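Local coordinates for uncharacterized protein (Bacteroides eggerthii DSM 20697, PDB 4ECO) that is of unknown function but, as a leucine-rich repeat protein, probably binds other proteins, at residues G113-G116 against R122-G125; K140-Y145 against L251-V256; G542-R547 against V591-D596. All blocks are in the same frame, centred on the assembly; numbering follows the deposited sequence.

From the N terminus, the chain leaves strand 109-111 and folds back on itself in contact 1, where 113-116 meets 122-125 across a loop of five residues. It then enters helices 135-142 and 144-149, and their junction at 140-145 waits more than a hundred residues for strand 253-257, closing contact 2. Contact 3 opens last, joining the loop after strand 540-542 to strand 591-593 across strand 570-572. All three follow in series, none nested or crossing. Contacts 1 and 2 have centres about 10 Å apart and touch: His115 hydrogen-bonds both Glu255 and His144. The centre of contact 3 is about 49 Å from theirs, far along the run of repeat strands.

Contact 1: G113-G116 against R122-G125; sequences GSHG and RLFG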
ATOM      1  N   GLY A 113      -3.476  20.753  -9.368  1.00 39.16           N
ATOM      2  CA  GLY A 113      -4.292  19.560  -9.233  1.00 38.21           C
ATOM      3  C   GLY A 113      -3.502  18.586  -8.411  1.00 41.18           C
ATOM      4  O   GLY A 113      -2.332  18.849  -8.150  1.00 42.36           O
ATOM      5  N   SER A 114      -4.121  17.487  -7.967  1.00 36.42           N
ATOM      6  CA  SER A 114      -3.440  16.486  -7.145  1.00 35.94           C
ATOM      7  C   SER A 114      -4.194  15.190  -7.120  1.00 43.54           C
ATOM      8  O   SER A 114      -5.347  15.139  -7.574  1.00 44.24           O
ATOM      9  CB  SER A 114      -3.281  16.974  -5.712  1.00 38.25           C
ATOM     10  OG  SER A 114      -4.505  16.824  -5.010  1.00 45.96           O
ATOM     11  N   HIS A 115      -3.570  14.149  -6.500  1.00 40.42           N
ATOM     12  CA  HIS A 115      -4.194  12.840  -6.311  1.00 39.00           C
ATOM     13  C   HIS A 115      -5.342  12.976  -5.306  1.00 44.52           C
ATOM     14  O   HIS A 115      -6.274  12.177  -5.365  1.00 44.70           O
ATOM     15  CB  HIS A 115      -3.184  11.760  -5.905  1.00 38.39           C
ATOM     16  CG  HIS A 115      -2.544  11.947  -4.571  1.00 41.66           C
ATOM     17  ND1 HIS A 115      -1.292  12.508  -4.450  1.00 43.86           N
ATOM     18  CD2 HIS A 115      -2.979  11.582  -3.341  1.00 42.91           C
ATOM     19  CE1 HIS A 115      -1.012  12.483  -3.156  1.00 43.13           C
ATOM     20  NE2 HIS A 115      -2.008  11.947  -2.447  1.00 42.59           N
ATOM     21  N   GLY A 116      -5.300  14.030  -4.471  1.00 40.75           N
ATOM     22  CA  GLY A 116      -6.327  14.344  -3.486  1.00 39.78           C
ATOM     23  C   GLY A 116      -7.696  14.553  -4.110  1.00 46.13           C
ATOM     24  O   GLY A 116      -8.711  14.137  -3.549  1.00 48.25           O
ATOM     25  N   ARG A 122      -8.224  17.902   0.137  1.00 51.67           N
ATOM     26  CA  ARG A 122      -7.316  18.985  -0.242  1.00 51.07           C
ATOM     27  C   ARG A 122      -5.958  18.644   0.340  1.00 51.76           C
ATOM     28  O   ARG A 122      -5.850  18.484   1.563  1.00 51.76           O
ATOM     29  CB  ARG A 122      -7.827  20.347   0.236  1.00 53.91           C
ATOM     30  CG  ARG A 122      -7.866  21.397  -0.872  1.00 72.81           C
ATOM     31  CD  ARG A 122      -8.225  22.800  -0.388  1.00 89.56           C
ATOM     32  NE  ARG A 122      -9.289  22.824   0.625  1.00 99.31           N
ATOM     33  CZ  ARG A 122     -10.594  22.711   0.378  1.00114.87           C
ATOM     34  NH1 ARG A 122     -11.030  22.516  -0.861  1.00 98.75           N
ATOM     35  NH2 ARG A 122     -11.467  22.749   1.372  1.00108.42           N
ATOM     36  N   LEU A 123      -4.942  18.431  -0.511  1.00 44.40           N
ATOM     37  CA  LEU A 123      -3.631  18.068   0.035  1.00 42.50           C
ATOM     38  C   LEU A 123      -2.867  19.310   0.468  1.00 44.33           C
ATOM     39  O   LEU A 123      -2.035  19.239   1.368  1.00 44.14           O
ATOM     40  CB  LEU A 123      -2.799  17.255  -0.961  1.00 41.94           C
ATOM     41  CG  LEU A 123      -3.461  16.047  -1.595  1.00 44.31           C
ATOM     42  CD1 LEU A 123      -2.527  15.406  -2.568  1.00 44.26           C
ATOM     43  CD2 LEU A 123      -3.889  15.055  -0.564  1.00 44.22           C
ATOM     44  N   PHE A 124      -3.180  20.448  -0.159  1.00 40.13           N
ATOM     45  CA  PHE A 124      -2.581  21.748   0.134  1.00 40.44           C
ATOM     46  C   PHE A 124      -3.541  22.577   0.959  1.00 48.38           C
ATOM     47  O   PHE A 124      -4.711  22.743   0.587  1.00 50.22           O
ATOM     48  CB  PHE A 124      -2.207  22.483  -1.160  1.00 41.15           C
ATOM     49  CG  PHE A 124      -1.029  21.930  -1.919  1.00 41.23           C
ATOM     50  CD1 PHE A 124      -1.036  20.629  -2.394  1.00 42.28           C
ATOM     51  CD2 PHE A 124       0.040  22.740  -2.251  1.00 44.97           C
ATOM     52  CE1 PHE A 124       0.045  20.127  -3.104  1.00 43.44           C
ATOM     53  CE2 PHE A 124       1.110  22.242  -2.996  1.00 47.74           C
ATOM     54  CZ  PHE A 124       1.106  20.939  -3.412  1.00 44.06           C
ATOM     55  N   GLY A 125      -3.032  23.088   2.064  1.00 45.32           N
ATOM     56  CA  GLY A 125      -3.787  23.891   3.014  1.00 46.24           C
ATOM     57  C   GLY A 125      -3.071  23.982   4.343  1.00 52.17           C
ATOM     58  O   GLY A 125      -2.013  23.374   4.517  1.00 52.75           O
TER
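Leu123 meets the loop 113-116 chiefly through one methyl group. Its CD1 sits over a face of the His115 imidazole in a CH-pi contact, 3.5 Å from the ring centroid and 19° off the ring normal, shifted toward the rim on the side of CE1. The same methyl touches Ser114, with CD1 3.4 Å from OG, and lies 3.6 Å from the backbone N of Gly116. With CG of Leu123 anti to its own carbonyl carbon (chi1 -51°), the isopropyl end is carried toward the loop, and CD2 comes over CA of Gly116. His115 holds CG between its backbone N and carbonyl carbon, and the two side chains cross at about a right angle. Within the loop, Gly116 N gives a weak bond to Ser114 OG, 3.0 Å away and bent to 127°. The polar ends look elsewhere: Ser114 OG pairs with Glu89, which also accepts from the backbone N of Leu123, while His115 bonds Glu255 through ND1 and His144 through NE2. Those two bonds probably fix the rotation of the imidazole, so that a buried polar ring offers a steady face to an aliphatic methyl group.

Contact 2: K140-Y145 against L251-V256; sequences KMRMHY and LTDVEV
Asp253 OD1 is gripped by two side chains: the hydroxyl of Thr252 donates to it nearly along the C-O axis, OG1 to OD1 2.7 Å, and Arg142 NH2 reaches it at 3.1 Å from above the carboxylate plane. The second oxygen takes the straighter arginine bond, with Arg142 NE 2.9 Å from Asp253 OD2 at an N-H...O angle of 162°, on the syn side and close to the guanidinium plane. Arg142 thus holds the carboxylate side-on, one nitrogen to each oxygen, with the two planes 34° apart; NE also makes a weak bond to OD1. An extended chain from CG to NE lets the arginine reach from the end of helix 135-142. Strand 253-257 is one of the parallel strands of the leucine-rich repeat run, between 210-214 and 277-279, so the salt bridge fastens to that strand a helical excursion made much earlier in the chain. Next along the run, Gln276 OE1 accepts from Arg142 NH2, giving this nitrogen a second partner, and Leu277 touches the side chains of both Arg142 and Asp253. Arg142 and Asp253 are buried, and the paired charges probably favour the ionised carboxylate. Thr252 OG1, in the loop just before the strand, stands 3.6 Å from Arg142 NH2 with no bond between them.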
ATOM      1  N   LYS A 140       4.215  13.624   6.987  1.00 43.44           N
ATOM      2  CA  LYS A 140       2.825  13.165   7.009  1.00 41.74           C
ATOM      3  C   LYS A 140       2.239  13.255   5.615  1.00 44.01           C
ATOM      4  O   LYS A 140       1.723  12.265   5.093  1.00 45.41           O
ATOM      5  CB  LYS A 140       2.005  14.008   8.008  1.00 44.00           C
ATOM      6  CG  LYS A 140       0.585  13.508   8.297  1.00 54.00           C
ATOM      7  CD  LYS A 140      -0.077  14.370   9.366  1.00 63.42           C
ATOM      8  CE  LYS A 140      -1.514  13.996   9.646  1.00 80.73           C
ATOM      9  NZ  LYS A 140      -2.465  14.671   8.734  1.00 86.64           N
HETATM   10  N   MSE A 141       2.383  14.436   5.008  1.00 37.94           N
HETATM   11  CA  MSE A 141       1.883  14.796   3.693  1.00 35.37           C
HETATM   12  C   MSE A 141       2.560  13.979   2.617  1.00 40.84           C
HETATM   13  O   MSE A 141       1.853  13.464   1.754  1.00 41.44           O
HETATM   14  CB  MSE A 141       2.020  16.313   3.446  1.00 36.79           C
HETATM   15  CG  MSE A 141       0.938  17.107   4.213  1.00 42.75           C
HETATM   16 SE   MSE A 141      -0.869  16.140   4.416  0.75 48.67          SE
HETATM   17  CE  MSE A 141      -0.845  16.152   6.177  1.00 46.96           C
ATOM     18  N   ARG A 142       3.890  13.777   2.706  1.00 37.68           N
ATOM     19  CA  ARG A 142       4.652  12.939   1.777  1.00 37.15           C
ATOM     20  C   ARG A 142       4.086  11.509   1.741  1.00 40.64           C
ATOM     21  O   ARG A 142       3.995  10.910   0.671  1.00 40.52           O
ATOM     22  CB  ARG A 142       6.141  12.903   2.184  1.00 36.79           C
ATOM     23  CG  ARG A 142       6.956  14.094   1.727  1.00 37.36           C
ATOM     24  CD  ARG A 142       8.435  13.847   1.892  1.00 34.40           C
ATOM     25  NE  ARG A 142       9.217  14.697   0.992  1.00 34.21           N
ATOM     26  CZ  ARG A 142      10.541  14.799   1.003  1.00 48.13           C
ATOM     27  NH1 ARG A 142      11.260  14.114   1.883  1.00 51.25           N
ATOM     28  NH2 ARG A 142      11.155  15.606   0.153  1.00 35.18           N
HETATM   29  N   MSE A 143       3.669  10.994   2.912  1.00 37.56           N
HETATM   30  CA  MSE A 143       3.109   9.650   3.116  1.00 36.95           C
HETATM   31  C   MSE A 143       1.634   9.547   2.756  1.00 41.65           C
HETATM   32  O   MSE A 143       1.070   8.454   2.883  1.00 43.05           O
HETATM   33  CB  MSE A 143       3.261   9.236   4.596  1.00 39.23           C
HETATM   34  CG  MSE A 143       4.708   9.145   5.080  1.00 46.41           C
HETATM   35 SE   MSE A 143       5.831   8.064   3.945  0.75 52.85          SE
HETATM   36  CE  MSE A 143       4.934   6.332   4.188  1.00 50.10           C
ATOM     37  N   HIS A 144       0.998  10.658   2.329  1.00 37.39           N
ATOM     38  CA  HIS A 144      -0.437  10.671   2.012  1.00 35.96           C
ATOM     39  C   HIS A 144      -0.786   9.703   0.880  1.00 40.07           C
ATOM     40  O   HIS A 144      -1.805   9.024   1.008  1.00 40.01           O
ATOM     41  CB  HIS A 144      -0.967  12.077   1.665  1.00 35.92           C
ATOM     42  CG  HIS A 144      -2.449  12.113   1.485  1.00 38.54           C
ATOM     43  ND1 HIS A 144      -3.052  11.634   0.328  1.00 39.75           N
ATOM     44  CD2 HIS A 144      -3.408  12.554   2.334  1.00 40.13           C
ATOM     45  CE1 HIS A 144      -4.354  11.769   0.525  1.00 39.26           C
ATOM     46  NE2 HIS A 144      -4.616  12.333   1.711  1.00 39.71           N
ATOM     47  N   TYR A 145       0.010   9.650  -0.229  1.00 35.11           N
ATOM     48  CA  TYR A 145      -0.334   8.749  -1.323  1.00 35.06           C
ATOM     49  C   TYR A 145      -0.211   7.316  -0.845  1.00 42.75           C
ATOM     50  O   TYR A 145      -1.086   6.485  -1.136  1.00 41.89           O
ATOM     51  CB  TYR A 145       0.528   8.982  -2.578  1.00 36.13           C
ATOM     52  CG  TYR A 145       0.089   8.163  -3.785  1.00 36.40           C
ATOM     53  CD1 TYR A 145       0.587   6.884  -4.006  1.00 38.53           C
ATOM     54  CD2 TYR A 145      -0.797   8.684  -4.720  1.00 36.71           C
ATOM     55  CE1 TYR A 145       0.208   6.141  -5.125  1.00 39.66           C
ATOM     56  CE2 TYR A 145      -1.187   7.948  -5.840  1.00 37.18           C
ATOM     57  CZ  TYR A 145      -0.688   6.677  -6.033  1.00 40.87           C
ATOM     58  OH  TYR A 145      -1.071   5.969  -7.136  1.00 38.70           O
ATOM     59  N   LEU A 251      12.979  22.842  -4.510  1.00 45.13           N
ATOM     60  CA  LEU A 251      11.901  22.019  -5.048  1.00 42.73           C
ATOM     61  C   LEU A 251      12.234  20.544  -4.851  1.00 45.94           C
ATOM     62  O   LEU A 251      12.996  19.977  -5.621  1.00 46.80           O
ATOM     63  CB  LEU A 251      11.634  22.370  -6.533  1.00 42.30           C
ATOM     64  CG  LEU A 251      10.408  21.711  -7.181  1.00 45.07           C
ATOM     65  CD1 LEU A 251       9.132  21.957  -6.397  1.00 43.41           C
ATOM     66  CD2 LEU A 251      10.230  22.188  -8.588  1.00 48.41           C
ATOM     67  N   THR A 252      11.652  19.935  -3.800  1.00 41.68           N
ATOM     68  CA  THR A 252      11.878  18.553  -3.350  1.00 40.82           C
ATOM     69  C   THR A 252      10.704  17.620  -3.632  1.00 44.33           C
ATOM     70  O   THR A 252      10.899  16.410  -3.721  1.00 43.00           O
ATOM     71  CB  THR A 252      12.161  18.516  -1.822  1.00 44.61           C
ATOM     72  OG1 THR A 252      11.023  18.958  -1.063  1.00 42.21           O
ATOM     73  CG2 THR A 252      13.388  19.312  -1.435  1.00 36.94           C
ATOM     74  N   ASP A 253       9.483  18.161  -3.719  1.00 42.27           N
ATOM     75  CA  ASP A 253       8.296  17.328  -3.941  1.00 40.69           C
ATOM     76  C   ASP A 253       7.566  17.739  -5.199  1.00 43.95           C
ATOM     77  O   ASP A 253       7.038  18.842  -5.264  1.00 43.56           O
ATOM     78  CB  ASP A 253       7.351  17.397  -2.736  1.00 41.31           C
ATOM     79  CG  ASP A 253       7.914  16.818  -1.458  1.00 45.64           C
ATOM     80  OD1 ASP A 253       8.889  17.390  -0.926  1.00 46.19           O
ATOM     81  OD2 ASP A 253       7.346  15.834  -0.959  1.00 50.98           O
ATOM     82  N   VAL A 254       7.565  16.857  -6.216  1.00 41.45           N
ATOM     83  CA  VAL A 254       6.904  17.103  -7.503  1.00 40.06           C
ATOM     84  C   VAL A 254       5.948  15.952  -7.814  1.00 42.99           C
ATOM     85  O   VAL A 254       6.302  14.783  -7.644  1.00 42.40           O
ATOM     86  CB  VAL A 254       7.909  17.341  -8.657  1.00 43.36           C
ATOM     87  CG1 VAL A 254       7.190  17.475  -9.982  1.00 42.71           C
ATOM     88  CG2 VAL A 254       8.768  18.577  -8.398  1.00 43.75           C
ATOM     89  N   GLU A 255       4.727  16.295  -8.265  1.00 39.27           N
ATOM     90  CA  GLU A 255       3.708  15.321  -8.659  1.00 36.77           C
ATOM     91  C   GLU A 255       3.091  15.703 -10.014  1.00 41.99           C
ATOM     92  O   GLU A 255       2.688  16.856 -10.217  1.00 42.91           O
ATOM     93  CB  GLU A 255       2.631  15.199  -7.589  1.00 36.41           C
ATOM     94  CG  GLU A 255       1.441  14.375  -8.052  1.00 45.56           C
ATOM     95  CD  GLU A 255       0.397  14.041  -7.011  1.00 47.80           C
ATOM     96  OE1 GLU A 255       0.688  13.220  -6.115  1.00 45.24           O
ATOM     97  OE2 GLU A 255      -0.730  14.568  -7.114  1.00 34.99           O
ATOM     98  N   VAL A 256       3.076  14.732 -10.946  1.00 38.24           N
ATOM     99  CA  VAL A 256       2.446  14.789 -12.278  1.00 38.07           C
ATOM    100  C   VAL A 256       1.586  13.528 -12.344  1.00 42.22           C
ATOM    101  O   VAL A 256       2.047  12.471 -12.770  1.00 41.55           O
ATOM    102  CB  VAL A 256       3.444  14.928 -13.450  1.00 42.01           C
ATOM    103  CG1 VAL A 256       2.712  15.366 -14.711  1.00 41.93           C
ATOM    104  CG2 VAL A 256       4.568  15.906 -13.118  1.00 42.22           C
TER

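Contact 3: G542-R547 against V591-D596; sequences GIRNQR and VLDIKD
Asp593 OD2 meets the bent side chain of Arg544 in the close part of this contact, with CG and CD of the arginine lying alongside that oxygen. In the conformer modelled here, one of two for Arg544, the chain bends at chi3 (49°), which brings NH1 to the same atom: Arg544 NH1 lies 3.3 Å from Asp593 OD2, a weak salt-bridge hydrogen bond, long but almost straight at 174°. Because the arginine has a second conformer, the bridge is probably not a fixed tie. Guanidinium and carboxylate planes are 27° apart, and the carboxylate comes to the edge of the guanidinium. From the strand, Asp593 puts CG anti to its backbone N, with the carboxylate aimed across at the loop. Its other oxygen is used at home: Lys595 N donates to Asp593 OD1 at 3.2 Å from above the carboxylate plane, closing an Asx turn as the chain leaves strand 591-593.

Beyond this pair the contact is loose. Arg544 is partly exposed, and Lys595, exposed to solvent, leads its side chain away to a salt bridge with Asp621. Arg547 NH2 stays 4.9 Å from Asp596 OD2, opposite charges without contact; the latter oxygen is bridged to Arg553 instead. Gln546 NE2 donates to the carbonyl oxygen of Arg544 at 2.9 Å, a bond within the loop.

Between the two segments runs strand 570-572, whose Gln572 touches both Arg544 and Asp593. The salt bridge therefore spans an intervening turn of the solenoid, linking the loop after strand 540-542 to the end of strand 591-593, two strands on, in keeping with the stacked coils of a leucine-rich repeat fold.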
ATOM      1  N   GLY A 542     -10.372 -24.381  13.701  1.00 38.20           N
ATOM      2  CA  GLY A 542     -11.263 -24.477  12.554  1.00 38.21           C
ATOM      3  C   GLY A 542     -10.993 -25.736  11.759  1.00 43.04           C
ATOM      4  O   GLY A 542      -9.837 -26.018  11.414  1.00 42.34           O
ATOM      5  N   ILE A 543     -12.054 -26.525  11.509  1.00 39.56           N
ATOM      6  CA  ILE A 543     -11.947 -27.777  10.771  1.00 40.69           C
ATOM      7  C   ILE A 543     -13.262 -27.970   9.976  1.00 45.14           C
ATOM      8  O   ILE A 543     -13.720 -29.090   9.762  1.00 46.97           O
ATOM      9  CB  ILE A 543     -11.550 -28.992  11.695  1.00 44.98           C
ATOM     10  CG1 ILE A 543     -11.015 -30.218  10.908  1.00 45.02           C
ATOM     11  CG2 ILE A 543     -12.564 -29.351  12.824  1.00 45.93           C
ATOM     12  CD1 ILE A 543      -9.622 -30.467  11.137  1.00 46.00           C
ATOM     13  N   ARG A 544     -13.835 -26.848   9.513  1.00 39.75           N
ATOM     14  CA  ARG A 544     -15.044 -26.820   8.694  0.50 38.88           C
ATOM     15  C   ARG A 544     -14.820 -27.460   7.313  1.00 43.83           C
ATOM     16  O   ARG A 544     -13.682 -27.517   6.834  1.00 43.04           O
ATOM     17  CB  ARG A 544     -15.507 -25.374   8.502  0.50 35.95           C
ATOM     18  CG  ARG A 544     -16.452 -24.822   9.567  0.50 41.33           C
ATOM     19  CD  ARG A 544     -17.046 -23.471   9.153  0.50 38.98           C
ATOM     20  NE  ARG A 544     -17.595 -23.520   7.792  0.50 40.87           N
ATOM     21  CZ  ARG A 544     -18.848 -23.830   7.485  0.50 41.90           C
ATOM     22  NH1 ARG A 544     -19.732 -24.075   8.442  0.50 33.70           N
ATOM     23  NH2 ARG A 544     -19.231 -23.881   6.222  0.50 27.14           N
ATOM     24  N   ASN A 545     -15.933 -27.905   6.675  1.00 42.84           N
ATOM     25  CA  ASN A 545     -16.047 -28.453   5.310  0.50 42.71           C
ATOM     26  C   ASN A 545     -14.892 -29.396   4.886  1.00 46.70           C
ATOM     27  O   ASN A 545     -14.241 -29.170   3.863  1.00 47.24           O
ATOM     28  CB  ASN A 545     -16.154 -27.315   4.279  0.50 37.97           C
ATOM     29  CG  ASN A 545     -17.370 -26.442   4.429  0.50 47.85           C
ATOM     30  OD1 ASN A 545     -17.446 -25.592   5.310  0.50 46.87           O
ATOM     31  ND2 ASN A 545     -18.341 -26.620   3.561  0.50 36.69           N
ATOM     32  N   GLN A 546     -14.687 -30.499   5.613  1.00 43.36           N
ATOM     33  CA  GLN A 546     -13.663 -31.480   5.219  1.00 44.22           C
ATOM     34  C   GLN A 546     -14.218 -32.369   4.092  1.00 50.24           C
ATOM     35  O   GLN A 546     -15.268 -32.991   4.251  1.00 51.97           O
ATOM     36  CB  GLN A 546     -13.179 -32.336   6.404  1.00 46.28           C
ATOM     37  CG  GLN A 546     -12.558 -31.543   7.541  1.00 48.57           C
ATOM     38  CD  GLN A 546     -11.380 -30.727   7.116  1.00 51.63           C
ATOM     39  OE1 GLN A 546     -10.317 -31.251   6.816  1.00 52.33           O
ATOM     40  NE2 GLN A 546     -11.538 -29.424   7.125  1.00 46.99           N
ATOM     41  N   ARG A 547     -13.538 -32.382   2.945  1.00 47.84           N
ATOM     42  CA  ARG A 547     -13.966 -33.129   1.753  1.00 49.52           C
ATOM     43  C   ARG A 547     -12.811 -33.851   1.051  1.00 58.28           C
ATOM     44  O   ARG A 547     -11.676 -33.364   1.093  1.00 58.23           O
ATOM     45  CB  ARG A 547     -14.624 -32.192   0.715  1.00 46.73           C
ATOM     46  CG  ARG A 547     -15.867 -31.423   1.153  1.00 50.12           C
ATOM     47  CD  ARG A 547     -17.126 -32.251   1.352  1.00 54.14           C
ATOM     48  NE  ARG A 547     -18.195 -31.380   1.830  1.00 53.36           N
ATOM     49  CZ  ARG A 547     -18.352 -31.028   3.100  1.00 62.77           C
ATOM     50  NH1 ARG A 547     -17.560 -31.532   4.037  1.00 60.66           N
ATOM     51  NH2 ARG A 547     -19.325 -30.197   3.448  1.00 39.88           N
ATOM     52  N   VAL A 591     -18.048 -19.857  21.414  1.00 41.11           N
ATOM     53  CA  VAL A 591     -18.385 -19.756  19.988  1.00 39.10           C
ATOM     54  C   VAL A 591     -18.243 -21.158  19.403  1.00 42.69           C
ATOM     55  O   VAL A 591     -17.127 -21.650  19.247  1.00 41.09           O
ATOM     56  CB  VAL A 591     -17.576 -18.704  19.186  1.00 40.98           C
ATOM     57  CG1 VAL A 591     -17.996 -18.709  17.719  1.00 40.24           C
ATOM     58  CG2 VAL A 591     -17.736 -17.310  19.776  1.00 40.50           C
ATOM     59  N   LEU A 592     -19.374 -21.825  19.141  1.00 39.69           N
ATOM     60  CA  LEU A 592     -19.355 -23.183  18.609  1.00 38.47           C
ATOM     61  C   LEU A 592     -20.209 -23.299  17.362  1.00 42.62           C
ATOM     62  O   LEU A 592     -21.418 -23.042  17.389  1.00 43.25           O
ATOM     63  CB  LEU A 592     -19.833 -24.173  19.687  1.00 38.91           C
ATOM     64  CG  LEU A 592     -19.964 -25.656  19.327  1.00 42.16           C
ATOM     65  CD1 LEU A 592     -18.590 -26.328  19.107  1.00 40.48           C
ATOM     66  CD2 LEU A 592     -20.685 -26.372  20.431  1.00 44.09           C
ATOM     67  N   ASP A 593     -19.557 -23.677  16.265  1.00 39.90           N
ATOM     68  CA  ASP A 593     -20.209 -23.925  14.988  1.00 40.06           C
ATOM     69  C   ASP A 593     -20.269 -25.412  14.757  1.00 42.71           C
ATOM     70  O   ASP A 593     -19.228 -26.044  14.549  1.00 41.48           O
ATOM     71  CB  ASP A 593     -19.496 -23.211  13.818  1.00 41.37           C
ATOM     72  CG  ASP A 593     -19.882 -23.754  12.446  1.00 50.39           C
ATOM     73  OD1 ASP A 593     -21.097 -23.909  12.183  1.00 48.92           O
ATOM     74  OD2 ASP A 593     -18.973 -24.081  11.668  1.00 60.86           O
ATOM     75  N   ILE A 594     -21.484 -25.970  14.821  1.00 39.34           N
ATOM     76  CA  ILE A 594     -21.734 -27.386  14.560  1.00 39.97           C
ATOM     77  C   ILE A 594     -22.740 -27.516  13.416  1.00 47.27           C
ATOM     78  O   ILE A 594     -23.209 -28.622  13.141  1.00 50.38           O
ATOM     79  CB  ILE A 594     -22.220 -28.146  15.833  1.00 42.89           C
ATOM     80  CG1 ILE A 594     -23.504 -27.499  16.444  1.00 42.65           C
ATOM     81  CG2 ILE A 594     -21.081 -28.321  16.856  1.00 42.02           C
ATOM     82  CD1 ILE A 594     -24.285 -28.354  17.410  1.00 37.14           C
ATOM     83  N   LYS A 595     -23.089 -26.387  12.773  1.00 43.39           N
ATOM     84  CA  LYS A 595     -24.123 -26.302  11.741  1.00 43.76           C
ATOM     85  C   LYS A 595     -23.787 -27.200  10.567  1.00 52.56           C
ATOM     86  O   LYS A 595     -22.621 -27.343  10.223  1.00 52.53           O
ATOM     87  CB  LYS A 595     -24.338 -24.852  11.282  1.00 42.31           C
ATOM     88  CG  LYS A 595     -25.667 -24.626  10.584  1.00 37.12           C
ATOM     89  CD  LYS A 595     -25.950 -23.141  10.358  1.00 42.64           C
ATOM     90  CE  LYS A 595     -27.203 -22.870   9.547  1.00 53.19           C
ATOM     91  NZ  LYS A 595     -28.443 -23.271  10.266  1.00 70.26           N
ATOM     92  N   ASP A 596     -24.820 -27.849   9.998  1.00 52.30           N
ATOM     93  CA  ASP A 596     -24.729 -28.764   8.861  1.00 52.78           C
ATOM     94  C   ASP A 596     -23.840 -29.972   9.228  1.00 58.88           C
ATOM     95  O   ASP A 596     -22.753 -30.165   8.694  1.00 59.35           O
ATOM     96  CB  ASP A 596     -24.241 -28.039   7.586  1.00 53.28           C
ATOM     97  CG  ASP A 596     -24.222 -28.880   6.322  1.00 59.99           C
ATOM     98  OD1 ASP A 596     -24.968 -29.883   6.260  1.00 63.30           O
ATOM     99  OD2 ASP A 596     -23.467 -28.532   5.394  1.00 60.42           O
TER